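Long-range contacts in carbohydrate kinase, FGGY (Novosphingobium aromaticivorans, PDB 3H6E), which belongs to the FGGY family of carbohydrate kinases and probably phosphorylates a sugar substrate: residues V69-P74 and Q226-L231; V165-S170 and V202-T207. One frame throughout, in Å; residues are numbered along the deposited sequence.

Contact 1 of 2, residues V69-P74 and Q226-L231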
loop_
_atom_site.group_PDB
_atom_site.type_symbol
_atom_site.label_atom_id
_atom_site.label_comp_id
_atom_site.label_asym_id
_atom_site.label_seq_id
_atom_site.Cartn_x
_atom_site.Cartn_y
_atom_site.Cartn_z
ATOM N N VAL A 69 8.959 0.607 -27.913
ATOM C CA VAL A 69 7.927 0.493 -26.888
ATOM C C VAL A 69 6.674 -0.220 -27.400
ATOM O O VAL A 69 6.064 0.191 -28.391
ATOM C CB VAL A 69 7.554 1.869 -26.302
ATOM C CG1 VAL A 69 6.542 1.709 -25.172
ATOM C CG2 VAL A 69 8.805 2.583 -25.810
ATOM N N THR A 70 6.300 -1.293 -26.711
ATOM C CA THR A 70 5.173 -2.116 -27.127
ATOM C C THR A 70 4.079 -2.193 -26.066
ATOM O O THR A 70 3.005 -2.740 -26.315
ATOM C CB THR A 70 5.627 -3.545 -27.482
ATOM O OG1 THR A 70 6.252 -4.151 -26.343
ATOM C CG2 THR A 70 6.616 -3.514 -28.637
ATOM N N THR A 71 4.353 -1.647 -24.885
ATOM C CA THR A 71 3.390 -1.686 -23.789
ATOM C C THR A 71 3.620 -0.579 -22.765
ATOM O O THR A 71 4.758 -0.277 -22.401
ATOM C CB THR A 71 3.419 -3.045 -23.053
ATOM O OG1 THR A 71 3.051 -4.096 -23.955
ATOM C CG2 THR A 71 2.452 -3.039 -21.884
ATOM N N ILE A 72 2.525 0.025 -22.313
ATOM C CA ILE A 72 2.546 0.918 -21.161
ATOM C C ILE A 72 1.600 0.370 -20.096
ATOM O O ILE A 72 0.492 -0.068 -20.407
ATOM C CB ILE A 72 2.082 2.337 -21.520
ATOM C CG1 ILE A 72 2.914 2.908 -22.663
ATOM C CG2 ILE A 72 2.161 3.248 -20.303
ATOM C CD1 ILE A 72 2.424 4.267 -23.123
ATOM N N VAL A 73 2.039 0.387 -18.843
ATOM C CA VAL A 73 1.183 -0.030 -17.738
ATOM C C VAL A 73 1.131 1.029 -16.637
ATOM O O VAL A 73 2.162 1.425 -16.101
ATOM C CB VAL A 73 1.599 -1.399 -17.171
ATOM C CG1 VAL A 73 3.100 -1.595 -17.283
ATOM C CG2 VAL A 73 1.110 -1.553 -15.730
ATOM N N PRO A 74 -0.085 1.496 -16.314
ATOM C CA PRO A 74 -0.358 2.585 -15.370
ATOM C C PRO A 74 -0.408 2.108 -13.926
ATOM O O PRO A 74 -0.863 0.997 -13.661
ATOM C CB PRO A 74 -1.755 3.074 -15.790
ATOM C CG PRO A 74 -2.124 2.275 -17.028
ATOM C CD PRO A 74 -1.315 1.028 -16.965
ATOM N N GLN A 226 0.394 -0.653 -26.613
ATOM C CA GLN A 226 -0.766 -1.134 -25.875
ATOM C C GLN A 226 -0.757 -0.659 -24.426
ATOM O O GLN A 226 0.252 -0.761 -23.732
ATOM C CB GLN A 226 -0.849 -2.662 -25.932
ATOM C CG GLN A 226 -1.022 -3.223 -27.338
ATOM C CD GLN A 226 -2.306 -2.758 -28.009
ATOM O OE1 GLN A 226 -2.408 -2.743 -29.236
ATOM N NE2 GLN A 226 -3.290 -2.372 -27.206
ATOM N N VAL A 227 -1.889 -0.130 -23.975
ATOM C CA VAL A 227 -2.018 0.300 -22.592
ATOM C C VAL A 227 -2.744 -0.766 -21.781
ATOM O O VAL A 227 -3.742 -1.326 -22.231
ATOM C CB VAL A 227 -2.779 1.624 -22.482
ATOM C CG1 VAL A 227 -2.764 2.114 -21.048
ATOM C CG2 VAL A 227 -2.172 2.663 -23.414
ATOM N N LEU A 228 -2.228 -1.053 -20.590
ATOM C CA LEU A 228 -2.859 -2.022 -19.702
ATOM C C LEU A 228 -3.757 -1.318 -18.695
ATOM O O LEU A 228 -3.625 -0.114 -18.477
ATOM C CB LEU A 228 -1.803 -2.859 -18.982
ATOM C CG LEU A 228 -1.399 -4.167 -19.670
ATOM C CD1 LEU A 228 -1.515 -4.060 -21.183
ATOM C CD2 LEU A 228 0.006 -4.594 -19.247
ATOM N N ALA A 229 -4.674 -2.068 -18.093
ATOM C CA ALA A 229 -5.571 -1.510 -17.088
ATOM C C ALA A 229 -4.768 -0.834 -15.984
ATOM O O ALA A 229 -5.038 0.307 -15.614
ATOM C CB ALA A 229 -6.462 -2.592 -16.513
ATOM N N GLY A 230 -3.769 -1.540 -15.470
ATOM C CA GLY A 230 -2.942 -1.010 -14.404
ATOM C C GLY A 230 -3.489 -1.398 -13.046
ATOM O O GLY A 230 -4.431 -2.190 -12.952
ATOM N N LEU A 231 -2.912 -0.836 -11.990
ATOM C CA LEU A 231 -3.290 -1.224 -10.639
ATOM C C LEU A 231 -2.954 -0.183 -9.583
ATOM O O LEU A 231 -2.421 0.884 -9.879
ATOM C CB LEU A 231 -2.638 -2.559 -10.271
ATOM C CG LEU A 231 -1.165 -2.747 -10.648
ATOM C CD1 LEU A 231 -0.258 -1.841 -9.832
ATOM C CD2 LEU A 231 -0.763 -4.200 -10.472
#
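T71-P74 and Q226-L228 run side by side as neighbouring parallel strands, their axes 4.7 Å apart at closest approach and their directions differing by 23°. They are inner strands of the mixed sheet in the N-terminal half of the chain, consistent with the actin-like ATPase fold of FGGY kinases; 71-76 has strand 9-13 on its other edge, bonded through T71 and V73, and 226-232 has strand 207-210. I72 supplies both strong links of the regular part: its N donates to Q226 O at 2.8 Å, in the carbonyl plane, and its O receives L228 N at 2.9 Å, nearly along the C=O axis. T71 and Q226 put their side chains on one face of the sheet, I72 and V227 on the other. On the T71 face, T71 CG2 lies anti to the backbone N and meets L228 CD2 at 3.9 Å, the two side chains crossing obliquely. V73 CB lies against L228 CB and CD2, while I433 covers both T71 and L228. T71 OG1 sits beside its own N (chi1 -62°), where it donates to T70 O at 2.7 Å from above the carbonyl plane. An alanine in place of T71 lacks both OG1 and CG2, and would probably leave the L228 branch less well packed and the T70 carbonyl less well fixed. Farther along, P74 has no N-H to give L228 O, and its ring atom CD lies 3.0 Å from that oxygen. On the partner strand G230 brings its CA to 3.0 Å from P74 O; any CB here would strike that oxygen, and the backbone angles themselves call for glycine. One residue on, L231 N donates to the same P74 O at 3.2 Å with an N-H...O angle of 146°.

Contact 2 of 2, residues V165-S170 and V202-T207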
loop_
_atom_site.group_PDB
_atom_site.type_symbol
_atom_site.label_atom_id
_atom_site.label_comp_id
_atom_site.label_asym_id
_atom_site.label_seq_id
_atom_site.Cartn_x
_atom_site.Cartn_y
_atom_site.Cartn_z
ATOM N N VAL A 165 -12.159 2.320 -17.970
ATOM C CA VAL A 165 -12.231 1.001 -17.358
ATOM C C VAL A 165 -11.975 1.117 -15.856
ATOM O O VAL A 165 -11.421 2.111 -15.393
ATOM C CB VAL A 165 -11.211 0.036 -18.011
ATOM C CG1 VAL A 165 -10.780 -1.049 -17.042
ATOM C CG2 VAL A 165 -11.787 -0.569 -19.290
ATOM N N SER A 166 -12.404 0.119 -15.093
ATOM C CA SER A 166 -12.061 0.058 -13.676
ATOM C C SER A 166 -11.204 -1.166 -13.392
ATOM O O SER A 166 -11.197 -2.122 -14.165
ATOM C CB SER A 166 -13.324 0.032 -12.812
ATOM O OG SER A 166 -14.024 1.260 -12.899
ATOM N N GLU A 167 -10.475 -1.131 -12.282
ATOM C CA GLU A 167 -9.676 -2.279 -11.863
ATOM C C GLU A 167 -9.917 -2.573 -10.381
ATOM O O GLU A 167 -10.122 -1.658 -9.580
ATOM C CB GLU A 167 -8.191 -2.044 -12.160
ATOM C CG GLU A 167 -7.348 -3.308 -12.159
ATOM C CD GLU A 167 -6.964 -3.745 -10.758
ATOM O OE1 GLU A 167 -6.839 -2.866 -9.879
ATOM O OE2 GLU A 167 -6.788 -4.964 -10.537
ATOM N N VAL A 168 -9.887 -3.852 -10.020
ATOM C CA VAL A 168 -10.371 -4.288 -8.712
ATOM C C VAL A 168 -9.537 -3.841 -7.499
ATOM O O VAL A 168 -10.098 -3.565 -6.439
ATOM C CB VAL A 168 -10.584 -5.822 -8.673
ATOM C CG1 VAL A 168 -9.266 -6.544 -8.515
ATOM C CG2 VAL A 168 -11.528 -6.194 -7.546
ATOM N N THR A 169 -8.213 -3.761 -7.647
ATOM C CA THR A 169 -7.334 -3.478 -6.506
ATOM C C THR A 169 -7.487 -2.071 -5.936
ATOM O O THR A 169 -7.289 -1.866 -4.741
ATOM C CB THR A 169 -5.841 -3.736 -6.826
ATOM O OG1 THR A 169 -5.374 -2.787 -7.795
ATOM C CG2 THR A 169 -5.641 -5.147 -7.350
ATOM N N SER A 170 -7.812 -1.102 -6.786
ATOM C CA SER A 170 -8.078 0.246 -6.305
ATOM C C SER A 170 -9.404 0.273 -5.551
ATOM O O SER A 170 -9.542 0.978 -4.557
ATOM C CB SER A 170 -8.103 1.253 -7.456
ATOM O OG SER A 170 -6.798 1.549 -7.919
ATOM N N VAL A 202 -12.177 -4.455 -15.351
ATOM C CA VAL A 202 -11.249 -5.226 -16.169
ATOM C C VAL A 202 -10.105 -5.695 -15.278
ATOM O O VAL A 202 -9.914 -5.169 -14.179
ATOM C CB VAL A 202 -10.727 -4.370 -17.349
ATOM C CG1 VAL A 202 -9.236 -4.532 -17.552
ATOM C CG2 VAL A 202 -11.496 -4.686 -18.621
ATOM N N ARG A 203 -9.366 -6.701 -15.729
ATOM C CA ARG A 203 -8.222 -7.198 -14.973
ATOM C C ARG A 203 -6.976 -6.363 -15.259
ATOM O O ARG A 203 -6.716 -5.989 -16.403
ATOM C CB ARG A 203 -7.997 -8.681 -15.266
ATOM C CG ARG A 203 -9.248 -9.507 -15.001
ATOM C CD ARG A 203 -9.072 -10.984 -15.309
ATOM N NE ARG A 203 -8.456 -11.718 -14.205
ATOM C CZ ARG A 203 -9.008 -11.875 -13.005
ATOM N NH1 ARG A 203 -10.188 -11.331 -12.730
ATOM N NH2 ARG A 203 -8.369 -12.567 -12.071
ATOM N N ALA A 204 -6.221 -6.068 -14.203
ATOM C CA ALA A 204 -5.063 -5.172 -14.268
ATOM C C ALA A 204 -4.131 -5.432 -15.452
ATOM O O ALA A 204 -3.542 -4.501 -16.005
ATOM C CB ALA A 204 -4.278 -5.230 -12.952
ATOM N N GLY A 205 -3.996 -6.698 -15.836
ATOM C CA GLY A 205 -3.103 -7.069 -16.917
ATOM C C GLY A 205 -3.741 -7.037 -18.294
ATOM O O GLY A 205 -3.047 -7.167 -19.305
ATOM N N ASP A 206 -5.062 -6.877 -18.336
ATOM C CA ASP A 206 -5.785 -6.786 -19.599
ATOM C C ASP A 206 -5.325 -5.573 -20.375
ATOM O O ASP A 206 -4.816 -4.619 -19.798
ATOM C CB ASP A 206 -7.292 -6.685 -19.364
ATOM C CG ASP A 206 -7.905 -8.003 -18.959
ATOM O OD1 ASP A 206 -7.280 -9.050 -19.230
ATOM O OD2 ASP A 206 -9.010 -7.994 -18.371
ATOM N N THR A 207 -5.512 -5.613 -21.689
ATOM C CA THR A 207 -5.196 -4.473 -22.536
ATOM C C THR A 207 -6.404 -3.553 -22.616
ATOM O O THR A 207 -7.483 -3.970 -23.042
ATOM C CB THR A 207 -4.815 -4.909 -23.961
ATOM O OG1 THR A 207 -3.697 -5.806 -23.910
ATOM C CG2 THR A 207 -4.451 -3.699 -24.798
#
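V202 N donates to S166 O at 2.8 Å, nearly straight at 162° and in the carbonyl plane, the one backbone hydrogen bond between the two segments. V165 comes up against V202 at about a right angle, its CG1 only 3.3 Å from V202 CB, a tight fit; V202 also rests on A229. The side chain of E167 lies over A204. Its CB lies near the carbonyl oxygen of V202. CG, anti to the backbone N (chi1 -162°), packs 3.6 Å from A204 N, equally near A204 CA, and also against G230 O. A bend at chi2 (-81°) then carries CD past the methyl of A204, and OE2 ends 3.5 Å from A204 CB. The other oxygen turns back to its own segment: E167 is the N-cap of helix 168-171, within the N-terminal FGGY family domain, and OE1 caps it by accepting T169 N at 2.8 Å from above the carboxylate plane. T169 OG1 donates to the same OE1 at 2.5 Å, on its syn lone pair, and is itself bonded to H232 N. Two donors on one buried oxygen, together with the helix start, would probably favour the charged form of the carboxylate. Across from it, A204 is held in a type I turn running from R203 to D206, in which R203 N donates to D206 OD2 at 3.0 Å from above the carboxylate plane, alongside the backbone bond from D206 N to R203 O. S166, the residue before E167, points away from V202 and its OG is bonded to A199 O.

Overall arrangement
From the N terminus, the chain lays down strand 9-13 and, after the hairpin strands and helix 50-63, reaches 69-74. Contact 1 closes when 226-231 returns some 150 residues later. Nested inside that loop, contact 2 closes a smaller one: 165-170 meets 202-207, with about 30 residues between. The centres of the two contacts lie about 11 Å apart, and they touch directly. G230 N and A204 O, 3.0 Å apart, and A229 N and D206 O, at 3.1 Å, probably form hydrogen bonds, joining the turn of contact 2 to the break in strand 226-232. The 203-206 turn thus sits on the edge of strand 226-232 away from 71-76, and E167, just before helix 168-171, packs on that turn.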